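Local coordinates for protein 5-formyl-3-hydroxy-2-methylpyridine 4-carboxylate 5-dehydrogenase (Mesorhizobium japonicum MAFF 303099, PDB 4OM8) that oxidises the vitamin B6 breakdown product 5-formyl-3-hydroxy-2-methylpyridine-4-carboxylate with NAD(+), and can also reduce it with NADH to 4-pyridoxate, at residues G25-Y31 with V64-T70; A19-R23 with A48-D53; I91-A95 with K122-H126. All blocks are in the same frame, centred on the assembly; numbering follows the deposited sequence.

Interaction 1 of 3, residues G25-Y31 with V64-T70; sequences GLQVVAY and VGTVRFT. With NAD (nicotinamide-adenine-dinucleotide), chain C.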
loop_
_atom_site.group_PDB
_atom_site.type_symbol
_atom_site.label_atom_id
_atom_site.label_comp_id
_atom_site.label_asym_id
_atom_site.label_seq_id
_atom_site.Cartn_x
_atom_site.Cartn_y
_atom_site.Cartn_z
ATOM N N GLY A 25 9.503 6.402 -28.106
ATOM C CA GLY A 25 10.281 6.725 -29.289
ATOM C C GLY A 25 11.223 5.619 -29.733
ATOM O O GLY A 25 11.859 5.732 -30.769
ATOM N N LEU A 26 11.304 4.545 -28.957
ATOM C CA LEU A 26 12.251 3.470 -29.228
ATOM C C LEU A 26 11.750 2.531 -30.309
ATOM O O LEU A 26 10.540 2.366 -30.486
ATOM C CB LEU A 26 12.520 2.676 -27.947
ATOM C CG LEU A 26 13.401 3.280 -26.848
ATOM C CD1 LEU A 26 14.831 3.523 -27.333
ATOM C CD2 LEU A 26 12.823 4.554 -26.236
ATOM N N GLN A 27 12.673 1.913 -31.048
ATOM C CA GLN A 27 12.303 0.850 -31.967
ATOM C C GLN A 27 12.293 -0.461 -31.205
ATOM O O GLN A 27 13.300 -0.809 -30.609
ATOM C CB GLN A 27 13.288 0.765 -33.132
ATOM C CG GLN A 27 13.150 -0.511 -33.955
ATOM C CD GLN A 27 14.300 -0.702 -34.924
ATOM O OE1 GLN A 27 14.434 0.051 -35.898
ATOM N NE2 GLN A 27 15.136 -1.716 -34.671
ATOM N N VAL A 28 11.167 -1.176 -31.223
ATOM C CA VAL A 28 11.045 -2.406 -30.446
ATOM C C VAL A 28 10.744 -3.575 -31.366
ATOM O O VAL A 28 9.794 -3.519 -32.148
ATOM C CB VAL A 28 9.930 -2.289 -29.373
ATOM C CG1 VAL A 28 9.782 -3.592 -28.587
ATOM C CG2 VAL A 28 10.208 -1.129 -28.438
ATOM N N VAL A 29 11.556 -4.632 -31.280
ATOM C CA VAL A 29 11.228 -5.882 -31.961
ATOM C C VAL A 29 11.142 -6.973 -30.899
ATOM O O VAL A 29 12.025 -7.100 -30.061
ATOM C CB VAL A 29 12.260 -6.239 -33.052
ATOM C CG1 VAL A 29 11.809 -7.472 -33.820
ATOM C CG2 VAL A 29 12.418 -5.071 -34.023
ATOM N N ALA A 30 10.057 -7.737 -30.911
ATOM C CA ALA A 30 9.819 -8.694 -29.840
ATOM C C ALA A 30 9.651 -10.093 -30.392
ATOM O O ALA A 30 9.115 -10.287 -31.497
ATOM C CB ALA A 30 8.598 -8.294 -29.030
ATOM N N TYR A 31 10.095 -11.065 -29.602
ATOM C CA TYR A 31 10.156 -12.462 -30.014
ATOM C C TYR A 31 9.614 -13.358 -28.925
ATOM O O TYR A 31 9.784 -13.075 -27.752
ATOM C CB TYR A 31 11.603 -12.856 -30.339
ATOM C CG TYR A 31 11.856 -14.346 -30.423
ATOM C CD1 TYR A 31 11.598 -15.052 -31.593
ATOM C CD2 TYR A 31 12.370 -15.048 -29.334
ATOM C CE1 TYR A 31 11.830 -16.425 -31.674
ATOM C CE2 TYR A 31 12.604 -16.407 -29.409
ATOM C CZ TYR A 31 12.327 -17.092 -30.567
ATOM O OH TYR A 31 12.569 -18.446 -30.628
ATOM N N VAL A 64 12.072 6.208 -33.742
ATOM C CA VAL A 64 11.308 5.286 -34.577
ATOM C C VAL A 64 9.917 5.018 -33.985
ATOM O O VAL A 64 8.900 5.171 -34.671
ATOM C CB VAL A 64 12.085 3.960 -34.762
ATOM C CG1 VAL A 64 11.217 2.897 -35.415
ATOM C CG2 VAL A 64 13.359 4.201 -35.579
ATOM N N GLY A 65 9.878 4.604 -32.719
ATOM C CA GLY A 65 8.621 4.451 -31.999
ATOM C C GLY A 65 7.663 3.405 -32.531
ATOM O O GLY A 65 6.461 3.648 -32.612
ATOM N N THR A 66 8.177 2.229 -32.874
ATOM C CA THR A 66 7.348 1.155 -33.401
ATOM C C THR A 66 7.539 -0.153 -32.649
ATOM O O THR A 66 8.553 -0.361 -31.972
ATOM C CB THR A 66 7.641 0.880 -34.877
ATOM O OG1 THR A 66 9.019 0.520 -35.022
ATOM C CG2 THR A 66 7.332 2.111 -35.740
ATOM N N VAL A 67 6.548 -1.034 -32.783
ATOM C CA VAL A 67 6.615 -2.397 -32.268
ATOM C C VAL A 67 6.404 -3.379 -33.408
ATOM O O VAL A 67 5.479 -3.214 -34.209
ATOM C CB VAL A 67 5.540 -2.671 -31.193
ATOM C CG1 VAL A 67 5.619 -4.123 -30.708
ATOM C CG2 VAL A 67 5.670 -1.718 -30.031
ATOM N N ARG A 68 7.260 -4.398 -33.480
ATOM C CA ARG A 68 7.091 -5.509 -34.412
ATOM C C ARG A 68 7.355 -6.825 -33.701
ATOM O O ARG A 68 8.296 -6.919 -32.915
ATOM C CB ARG A 68 8.034 -5.362 -35.613
ATOM C CG ARG A 68 7.960 -6.509 -36.603
ATOM C CD ARG A 68 8.745 -6.203 -37.875
ATOM N NE ARG A 68 10.193 -6.049 -37.690
ATOM C CZ ARG A 68 11.048 -7.074 -37.701
ATOM N NH1 ARG A 68 10.594 -8.313 -37.844
ATOM N NH2 ARG A 68 12.350 -6.865 -37.550
ATOM N N PHE A 69 6.524 -7.828 -33.972
ATOM C CA PHE A 69 6.716 -9.176 -33.452
ATOM C C PHE A 69 7.327 -10.071 -34.528
ATOM O O PHE A 69 6.966 -9.986 -35.706
ATOM C CB PHE A 69 5.390 -9.798 -32.981
ATOM C CG PHE A 69 4.757 -9.100 -31.807
ATOM C CD1 PHE A 69 5.497 -8.282 -30.975
ATOM C CD2 PHE A 69 3.415 -9.288 -31.530
ATOM C CE1 PHE A 69 4.915 -7.652 -29.900
ATOM C CE2 PHE A 69 2.819 -8.655 -30.451
ATOM C CZ PHE A 69 3.573 -7.833 -29.640
ATOM N N THR A 70 8.217 -10.961 -34.111
ATOM C CA THR A 70 8.851 -11.891 -35.038
ATOM C C THR A 70 9.052 -13.263 -34.389
ATOM O O THR A 70 9.137 -13.377 -33.154
ATOM C CB THR A 70 10.208 -11.344 -35.549
ATOM O OG1 THR A 70 10.755 -12.241 -36.526
ATOM C CG2 THR A 70 11.207 -11.175 -34.400
HETATM P PA NAD C . 4.834 -15.613 -18.731
HETATM O O1A NAD C . 4.909 -17.075 -18.328
HETATM O O2A NAD C . 3.491 -14.905 -18.811
HETATM O O5B NAD C . 5.558 -15.465 -20.161
HETATM C C5B NAD C . 6.795 -16.115 -20.458
HETATM C C4B NAD C . 6.944 -16.152 -21.971
HETATM O O4B NAD C . 8.263 -16.582 -22.310
HETATM C C3B NAD C . 5.962 -17.141 -22.600
HETATM O O3B NAD C . 5.164 -16.484 -23.593
HETATM C C2B NAD C . 6.864 -18.211 -23.203
HETATM O O2B NAD C . 6.356 -18.812 -24.404
HETATM C C1B NAD C . 8.134 -17.426 -23.464
HETATM N N9A NAD C . 9.367 -18.220 -23.609
HETATM C C8A NAD C . 9.704 -19.355 -22.974
HETATM N N7A NAD C . 10.937 -19.769 -23.358
HETATM C C5A NAD C . 11.406 -18.882 -24.252
HETATM C C6A NAD C . 12.631 -18.715 -25.052
HETATM N N6A NAD C . 13.651 -19.605 -24.974
HETATM N N1A NAD C . 12.704 -17.641 -25.869
HETATM C C2A NAD C . 11.705 -16.748 -25.965
HETATM N N3A NAD C . 10.561 -16.840 -25.267
HETATM C C4A NAD C . 10.362 -17.869 -24.416
HETATM O O3 NAD C . 5.881 -14.828 -17.789
HETATM P PN NAD C . 5.765 -13.306 -17.278
HETATM O O1N NAD C . 4.762 -13.231 -16.142
HETATM O O2N NAD C . 5.626 -12.337 -18.430
HETATM O O5D NAD C . 7.215 -13.091 -16.631
HETATM C C5D NAD C . 8.407 -13.107 -17.427
HETATM C C4D NAD C . 9.569 -12.710 -16.523
HETATM O O4D NAD C . 9.244 -11.457 -15.929
HETATM C C3D NAD C . 9.775 -13.680 -15.371
HETATM O O3D NAD C . 11.166 -13.651 -15.039
HETATM C C2D NAD C . 8.998 -13.062 -14.224
HETATM O O2D NAD C . 9.555 -13.399 -12.949
HETATM C C1D NAD C . 9.177 -11.579 -14.502
HETATM N N1N NAD C . 8.106 -10.714 -13.982
HETATM C C2N NAD C . 6.822 -11.119 -13.895
HETATM C C3N NAD C . 5.846 -10.244 -13.413
HETATM C C7N NAD C . 4.402 -10.642 -13.254
HETATM O O7N NAD C . 3.890 -11.505 -13.951
HETATM N N7N NAD C . 3.709 -10.024 -12.299
HETATM C C4N NAD C . 6.204 -8.956 -13.032
HETATM C C5N NAD C . 7.531 -8.565 -13.147
HETATM C C6N NAD C . 8.462 -9.469 -13.637
HETATM O O HOH W 1 9.841 -2.169 -34.582
#

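Interaction 2 of 3, residues A19-R23 with A48-D53; sequences ARLAR and AETVLD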
loop_
_atom_site.group_PDB
_atom_site.type_symbol
_atom_site.label_atom_id
_atom_site.label_comp_id
_atom_site.label_asym_id
_atom_site.label_seq_id
_atom_site.Cartn_x
_atom_site.Cartn_y
_atom_site.Cartn_z
ATOM N N ALA A 19 4.784 -1.885 -26.008
ATOM C CA ALA A 19 4.014 -0.689 -26.330
ATOM C C ALA A 19 4.571 0.546 -25.612
ATOM O O ALA A 19 4.700 1.614 -26.208
ATOM C CB ALA A 19 2.557 -0.897 -25.973
ATOM N N ARG A 20 4.920 0.396 -24.334
ATOM C CA ARG A 20 5.344 1.549 -23.553
ATOM C C ARG A 20 6.695 2.050 -24.019
ATOM O O ARG A 20 6.931 3.258 -24.063
ATOM C CB ARG A 20 5.409 1.217 -22.057
ATOM C CG ARG A 20 5.834 2.404 -21.196
ATOM C CD ARG A 20 4.846 3.536 -21.365
ATOM N NE ARG A 20 5.196 4.758 -20.642
ATOM C CZ ARG A 20 5.966 5.723 -21.135
ATOM N NH1 ARG A 20 6.505 5.601 -22.349
ATOM N NH2 ARG A 20 6.196 6.817 -20.418
ATOM N N LEU A 21 7.594 1.122 -24.342
ATOM C CA LEU A 21 8.897 1.515 -24.846
ATOM C C LEU A 21 8.784 2.194 -26.210
ATOM O O LEU A 21 9.437 3.207 -26.453
ATOM C CB LEU A 21 9.818 0.295 -24.934
ATOM C CG LEU A 21 10.230 -0.255 -23.563
ATOM C CD1 LEU A 21 10.905 -1.620 -23.720
ATOM C CD2 LEU A 21 11.174 0.713 -22.852
ATOM N N ALA A 22 7.953 1.656 -27.092
ATOM C CA ALA A 22 7.772 2.285 -28.397
ATOM C C ALA A 22 7.164 3.672 -28.273
ATOM O O ALA A 22 7.494 4.572 -29.044
ATOM C CB ALA A 22 6.908 1.420 -29.284
ATOM N N ARG A 23 6.266 3.844 -27.308
ATOM C CA ARG A 23 5.626 5.142 -27.105
ATOM C C ARG A 23 6.669 6.188 -26.687
ATOM O O ARG A 23 6.480 7.386 -26.884
ATOM C CB ARG A 23 4.513 5.016 -26.053
ATOM C CG ARG A 23 3.621 6.253 -25.885
ATOM C CD ARG A 23 2.826 6.548 -27.145
ATOM N NE ARG A 23 1.880 5.483 -27.469
ATOM C CZ ARG A 23 0.567 5.561 -27.252
ATOM N NH1 ARG A 23 0.054 6.644 -26.693
ATOM N NH2 ARG A 23 -0.223 4.546 -27.582
ATOM N N ALA A 48 -3.202 -2.261 -25.019
ATOM C CA ALA A 48 -2.189 -1.479 -24.318
ATOM C C ALA A 48 -1.988 -0.098 -24.948
ATOM O O ALA A 48 -1.801 0.888 -24.233
ATOM C CB ALA A 48 -0.862 -2.251 -24.280
ATOM N N GLU A 49 -2.030 -0.010 -26.277
ATOM C CA GLU A 49 -1.898 1.283 -26.950
ATOM C C GLU A 49 -3.007 2.264 -26.551
ATOM O O GLU A 49 -2.751 3.447 -26.326
ATOM C CB GLU A 49 -1.899 1.102 -28.474
ATOM C CG GLU A 49 -0.764 0.226 -28.996
ATOM C CD GLU A 49 0.588 0.914 -28.969
ATOM O OE1 GLU A 49 0.651 2.107 -28.602
ATOM O OE2 GLU A 49 1.588 0.261 -29.343
ATOM N N THR A 50 -4.226 1.751 -26.447
ATOM C CA THR A 50 -5.367 2.550 -26.007
ATOM C C THR A 50 -5.190 3.018 -24.554
ATOM O O THR A 50 -5.517 4.161 -24.209
ATOM C CB THR A 50 -6.666 1.747 -26.162
ATOM O OG1 THR A 50 -6.792 1.322 -27.527
ATOM C CG2 THR A 50 -7.877 2.595 -25.788
ATOM N N VAL A 51 -4.646 2.142 -23.710
ATOM C CA VAL A 51 -4.393 2.484 -22.311
ATOM C C VAL A 51 -3.358 3.601 -22.241
ATOM O O VAL A 51 -3.492 4.537 -21.463
ATOM C CB VAL A 51 -3.936 1.250 -21.520
ATOM C CG1 VAL A 51 -3.304 1.660 -20.187
ATOM C CG2 VAL A 51 -5.109 0.312 -21.308
ATOM N N LEU A 52 -2.334 3.528 -23.089
ATOM C CA LEU A 52 -1.332 4.582 -23.103
ATOM C C LEU A 52 -1.960 5.919 -23.507
ATOM O O LEU A 52 -1.604 6.963 -22.971
ATOM C CB LEU A 52 -0.190 4.219 -24.050
ATOM C CG LEU A 52 0.662 3.027 -23.617
ATOM C CD1 LEU A 52 1.751 2.789 -24.649
ATOM C CD2 LEU A 52 1.292 3.297 -22.280
ATOM N N ASP A 53 -2.905 5.874 -24.443
ATOM C CA ASP A 53 -3.644 7.082 -24.815
ATOM C C ASP A 53 -4.402 7.634 -23.611
ATOM O O ASP A 53 -4.373 8.835 -23.340
ATOM C CB ASP A 53 -4.632 6.802 -25.948
ATOM C CG ASP A 53 -3.954 6.461 -27.264
ATOM O OD1 ASP A 53 -2.753 6.765 -27.430
ATOM O OD2 ASP A 53 -4.649 5.902 -28.143
HETATM O O HOH W 2 3.319 2.549 -28.436
#

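Interaction 3 of 3, residues I91-A95 with K122-H126; sequences ISIKA and KLQAH. With NAD (nicotinamide-adenine-dinucleotide), chain C.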
loop_
_atom_site.group_PDB
_atom_site.type_symbol
_atom_site.label_atom_id
_atom_site.label_comp_id
_atom_site.label_asym_id
_atom_site.label_seq_id
_atom_site.Cartn_x
_atom_site.Cartn_y
_atom_site.Cartn_z
ATOM N N ILE A 91 16.236 -20.421 -14.236
ATOM C CA ILE A 91 17.563 -19.962 -14.625
ATOM C C ILE A 91 18.112 -20.749 -15.819
ATOM O O ILE A 91 18.870 -20.204 -16.615
ATOM C CB ILE A 91 18.548 -20.024 -13.436
ATOM C CG1 ILE A 91 19.852 -19.306 -13.785
ATOM C CG2 ILE A 91 18.793 -21.467 -13.005
ATOM C CD1 ILE A 91 20.755 -19.083 -12.603
ATOM N N SER A 92 17.707 -22.009 -15.979
ATOM C CA SER A 92 18.177 -22.777 -17.131
ATOM C C SER A 92 17.607 -22.200 -18.433
ATOM O O SER A 92 18.326 -22.099 -19.435
ATOM C CB SER A 92 17.815 -24.258 -16.998
ATOM O OG SER A 92 16.418 -24.460 -17.104
ATOM N N ILE A 93 16.333 -21.805 -18.419
ATOM C CA ILE A 93 15.731 -21.198 -19.609
ATOM C C ILE A 93 16.362 -19.829 -19.892
ATOM O O ILE A 93 16.664 -19.511 -21.039
ATOM C CB ILE A 93 14.199 -21.054 -19.473
ATOM C CG1 ILE A 93 13.566 -22.436 -19.270
ATOM C CG2 ILE A 93 13.607 -20.395 -20.708
ATOM C CD1 ILE A 93 12.048 -22.414 -19.214
ATOM N N LYS A 94 16.574 -19.022 -18.852
ATOM C CA LYS A 94 17.201 -17.715 -19.059
ATOM C C LYS A 94 18.626 -17.871 -19.594
ATOM O O LYS A 94 19.034 -17.157 -20.518
ATOM C CB LYS A 94 17.190 -16.897 -17.766
ATOM C CG LYS A 94 15.779 -16.581 -17.245
ATOM C CD LYS A 94 15.803 -15.551 -16.128
ATOM C CE LYS A 94 14.423 -15.363 -15.521
ATOM N NZ LYS A 94 13.384 -14.993 -16.534
ATOM N N ALA A 95 19.369 -18.833 -19.044
ATOM C CA ALA A 95 20.716 -19.096 -19.523
ATOM C C ALA A 95 20.714 -19.527 -20.983
ATOM O O ALA A 95 21.607 -19.144 -21.728
ATOM C CB ALA A 95 21.394 -20.150 -18.661
ATOM N N LYS A 122 23.756 -14.210 -10.377
ATOM C CA LYS A 122 23.713 -15.542 -10.971
ATOM C C LYS A 122 23.480 -15.483 -12.474
ATOM O O LYS A 122 24.136 -16.184 -13.244
ATOM C CB LYS A 122 22.629 -16.392 -10.316
ATOM C CG LYS A 122 23.017 -16.935 -8.962
ATOM C CD LYS A 122 21.976 -17.913 -8.454
ATOM C CE LYS A 122 22.329 -18.380 -7.048
ATOM N NZ LYS A 122 21.389 -19.423 -6.563
ATOM N N LEU A 123 22.558 -14.625 -12.894
ATOM C CA LEU A 123 22.214 -14.533 -14.311
ATOM C C LEU A 123 23.413 -14.134 -15.162
ATOM O O LEU A 123 23.620 -14.690 -16.243
ATOM C CB LEU A 123 21.073 -13.539 -14.512
ATOM C CG LEU A 123 19.733 -14.000 -13.925
ATOM C CD1 LEU A 123 18.667 -12.929 -14.139
ATOM C CD2 LEU A 123 19.313 -15.323 -14.561
ATOM N N GLN A 124 24.224 -13.196 -14.673
ATOM C CA GLN A 124 25.278 -12.634 -15.513
ATOM C C GLN A 124 26.471 -13.586 -15.636
ATOM O O GLN A 124 27.354 -13.381 -16.483
ATOM C CB GLN A 124 25.718 -11.258 -15.000
ATOM C CG GLN A 124 26.404 -11.281 -13.645
ATOM C CD GLN A 124 26.525 -9.906 -13.004
ATOM O OE1 GLN A 124 26.730 -9.807 -11.792
ATOM N NE2 GLN A 124 26.419 -8.844 -13.802
ATOM N N ALA A 125 26.474 -14.654 -14.845
ATOM C CA ALA A 125 27.492 -15.692 -14.997
ATOM C C ALA A 125 27.301 -16.467 -16.306
ATOM O O ALA A 125 28.141 -17.287 -16.676
ATOM C CB ALA A 125 27.462 -16.643 -13.806
ATOM N N HIS A 126 26.204 -16.196 -17.009
ATOM C CA HIS A 126 25.842 -16.984 -18.189
ATOM C C HIS A 126 25.890 -16.201 -19.490
ATOM O O HIS A 126 25.303 -16.624 -20.487
ATOM C CB HIS A 126 24.447 -17.579 -18.012
ATOM C CG HIS A 126 24.344 -18.526 -16.862
ATOM N ND1 HIS A 126 24.685 -19.859 -16.965
ATOM C CD2 HIS A 126 23.966 -18.331 -15.579
ATOM C CE1 HIS A 126 24.507 -20.445 -15.794
ATOM N NE2 HIS A 126 24.072 -19.539 -14.934
HETATM P PA NAD C . 4.834 -15.613 -18.731
HETATM O O1A NAD C . 4.909 -17.075 -18.328
HETATM O O2A NAD C . 3.491 -14.905 -18.811
HETATM O O5B NAD C . 5.558 -15.465 -20.161
HETATM C C5B NAD C . 6.795 -16.115 -20.458
HETATM C C4B NAD C . 6.944 -16.152 -21.971
HETATM O O4B NAD C . 8.263 -16.582 -22.310
HETATM C C3B NAD C . 5.962 -17.141 -22.600
HETATM O O3B NAD C . 5.164 -16.484 -23.593
HETATM C C2B NAD C . 6.864 -18.211 -23.203
HETATM O O2B NAD C . 6.356 -18.812 -24.404
HETATM C C1B NAD C . 8.134 -17.426 -23.464
HETATM N N9A NAD C . 9.367 -18.220 -23.609
HETATM C C8A NAD C . 9.704 -19.355 -22.974
HETATM N N7A NAD C . 10.937 -19.769 -23.358
HETATM C C5A NAD C . 11.406 -18.882 -24.252
HETATM C C6A NAD C . 12.631 -18.715 -25.052
HETATM N N6A NAD C . 13.651 -19.605 -24.974
HETATM N N1A NAD C . 12.704 -17.641 -25.869
HETATM C C2A NAD C . 11.705 -16.748 -25.965
HETATM N N3A NAD C . 10.561 -16.840 -25.267
HETATM C C4A NAD C . 10.362 -17.869 -24.416
HETATM O O3 NAD C . 5.881 -14.828 -17.789
HETATM P PN NAD C . 5.765 -13.306 -17.278
HETATM O O1N NAD C . 4.762 -13.231 -16.142
HETATM O O2N NAD C . 5.626 -12.337 -18.430
HETATM O O5D NAD C . 7.215 -13.091 -16.631
HETATM C C5D NAD C . 8.407 -13.107 -17.427
HETATM C C4D NAD C . 9.569 -12.710 -16.523
HETATM O O4D NAD C . 9.244 -11.457 -15.929
HETATM C C3D NAD C . 9.775 -13.680 -15.371
HETATM O O3D NAD C . 11.166 -13.651 -15.039
HETATM C C2D NAD C . 8.998 -13.062 -14.224
HETATM O O2D NAD C . 9.555 -13.399 -12.949
HETATM C C1D NAD C . 9.177 -11.579 -14.502
HETATM N N1N NAD C . 8.106 -10.714 -13.982
HETATM C C2N NAD C . 6.822 -11.119 -13.895
HETATM C C3N NAD C . 5.846 -10.244 -13.413
HETATM C C7N NAD C . 4.402 -10.642 -13.254
HETATM O O7N NAD C . 3.890 -11.505 -13.951
HETATM N N7N NAD C . 3.709 -10.024 -12.299
HETATM C C4N NAD C . 6.204 -8.956 -13.032
HETATM C C5N NAD C . 7.531 -8.565 -13.147
HETATM C C6N NAD C . 8.462 -9.469 -13.637
#

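Interaction 1 of 3, residues G25-Y31 with V64-T70
Strands 27-31 and 66-70 run parallel at one edge of the Rossmann sheet, joined through helix 35-54 as a beta-alpha-beta unit. Strand 66-70 is outermost within the chain, while 27-31 bonds on its other side to strand 4-8. Start at Val-64, whose CG1 lies 3.7 Å from CB of Gln-27. At Gly-65 the chain comes close to Gly-25, the residue of a Schellman motif that ends helix 14-23; the bond from Gly-65 N to Gly-25 O (3.0 Å) is weak. Thr-66 N still bonds only weakly to Leu-26 O, 3.4 Å; regular pairing begins at Thr-66 O, which accepts from Val-28 N at 2.8 Å, and water 1 links its OG1 to Val-28 O, 2.8 Å from each. Val-67 turns to the face covered by helices 14-23 and 35-54, with CG2 4.3 Å from CB of Val-28. Arg-68 bonds at both backbone ends, N to Val-28 O at 3.0 Å and O to Ala-30 N at 2.8 Å; its side chain goes to the other face, beside helix 73-77, where CG1 of Val-29 sits over the guanidinium and Asp-75 forms a salt bridge. Phe-69 returns to the side of Val-67, against helix 35-54, placing CD1 3.7 Å from CB of Ala-30. Thr-70 closes the pairing with N to Ala-30 O at 2.8 Å, while its OG1 bonds to Asp-75 and to the amide of Asp-72. Next to it, Tyr-31 carries the strand's C-terminal end into the NAD pocket, as expected for a Rossmann fold: ring atom CE2 lies 3.6 Å from C2A of the adenine.

Interaction 2 of 3, residues A19-R23 with A48-D53
Arg-23, Leu-52 and Ala-19 give up the most surface where helix 14-23 meets helix 35-54. The two short segments cross at -51°, with their axes 10.1 Å apart at closest approach. Arg-23, in the last turn of its helix, reaches across to two acidic residues one turn apart on the other helix. Its NH2 makes a salt bridge to Glu-49 OE1 at 2.8 Å and a further hydrogen bond to the backbone Glu-49 O at 3.0 Å, while NH1 pairs with Asp-53 OD1 at 2.9 Å and bonds to the carbonyl of Ile-57. Both accepting oxygens lie near the plane of the guanidinium, so its edge is used for charge and one of its faces is left to cover CB of Leu-52, 3.5 Å from Arg-23 NH2. Leu-52 points toward helix 14-23 and fills the space beneath: its CD1 lies 3.5 Å from Ala-19 O and 4.0 Å from Ala-19 CB, and its CD2 is 3.7 Å from CD of Arg-20, whose guanidinium goes on to the carbonyl of Ile-171. Ala-19 supplies the small side chain at the closest point of the backbones, with 6.3 Å between CA of Ala-19 and CA of Glu-49; its CB meets CB of Ala-48 at 4.0 Å. Water 2 bridges the helices, donating to Ala-19 O at 2.8 Å and to Glu-49 OE1 at 2.7 Å. Side-by-side packing between the helix after the first strand and the helix after the second belongs to the first half of a Rossmann fold, whose glycine-rich turn leads into helix 14-23.

Interaction 3 of 3, residues I91-A95 with K122-H126
Apolar packing accounts for most of this contact, and no hydrogen bond crosses it. Ile-91, extended in a tt rotamer at the start of helix 91-102, lays CD1 4.0 Å from CB of Lys-122 and CG1 4.1 Å from CD2 of Leu-123. That same Leu-123 CD2 touches the aliphatic part of Lys-94, 3.9 Å from CD, and Leu-123 also packs on Tyr-98 one turn further along. A CH-pi contact comes next: CB of Ala-95 sits over the face of the His-126 ring, 4.0 Å from its centroid. Both segments belong to the Rossmann NAD-binding domain, in the connections that follow strands 82-85 and 110-113, so the packing joins successive helical elements on one side of the sheet. The polar end of Lys-94 serves the cofactor site. This NAD-binding residue leads its amine away from Leu-123 to a salt bridge with Glu-85, a bond to the carbonyl of Pro-88, and a hydrogen bond from NZ to O3D of NAD at 3.0 Å.

How the interactions relate
All three contacts lie in the NAD-binding domain. Interactions 1 and 2 share its first half and interlock along the chain: helix 14-23 runs into strand 27-31, which leads to helix 35-54, and Val-67 CG2 of interaction 1 packs 3.5 Å from Ala-22 CB of interaction 2. Interaction 3 stands apart, its centre about 25 Å from that of interaction 1 and 30 Å from that of interaction 2. Each is partly buried, but the chemistry differs: backbone hydrogen bonds in the sheet, a salt-bridge network beside apolar packing between helices, and, in interaction 3, van der Waals and CH-pi contacts without hydrogen bonds. Interactions 1 and 3 both reach NAD, at the adenine and chiefly at a ribose hydroxyl.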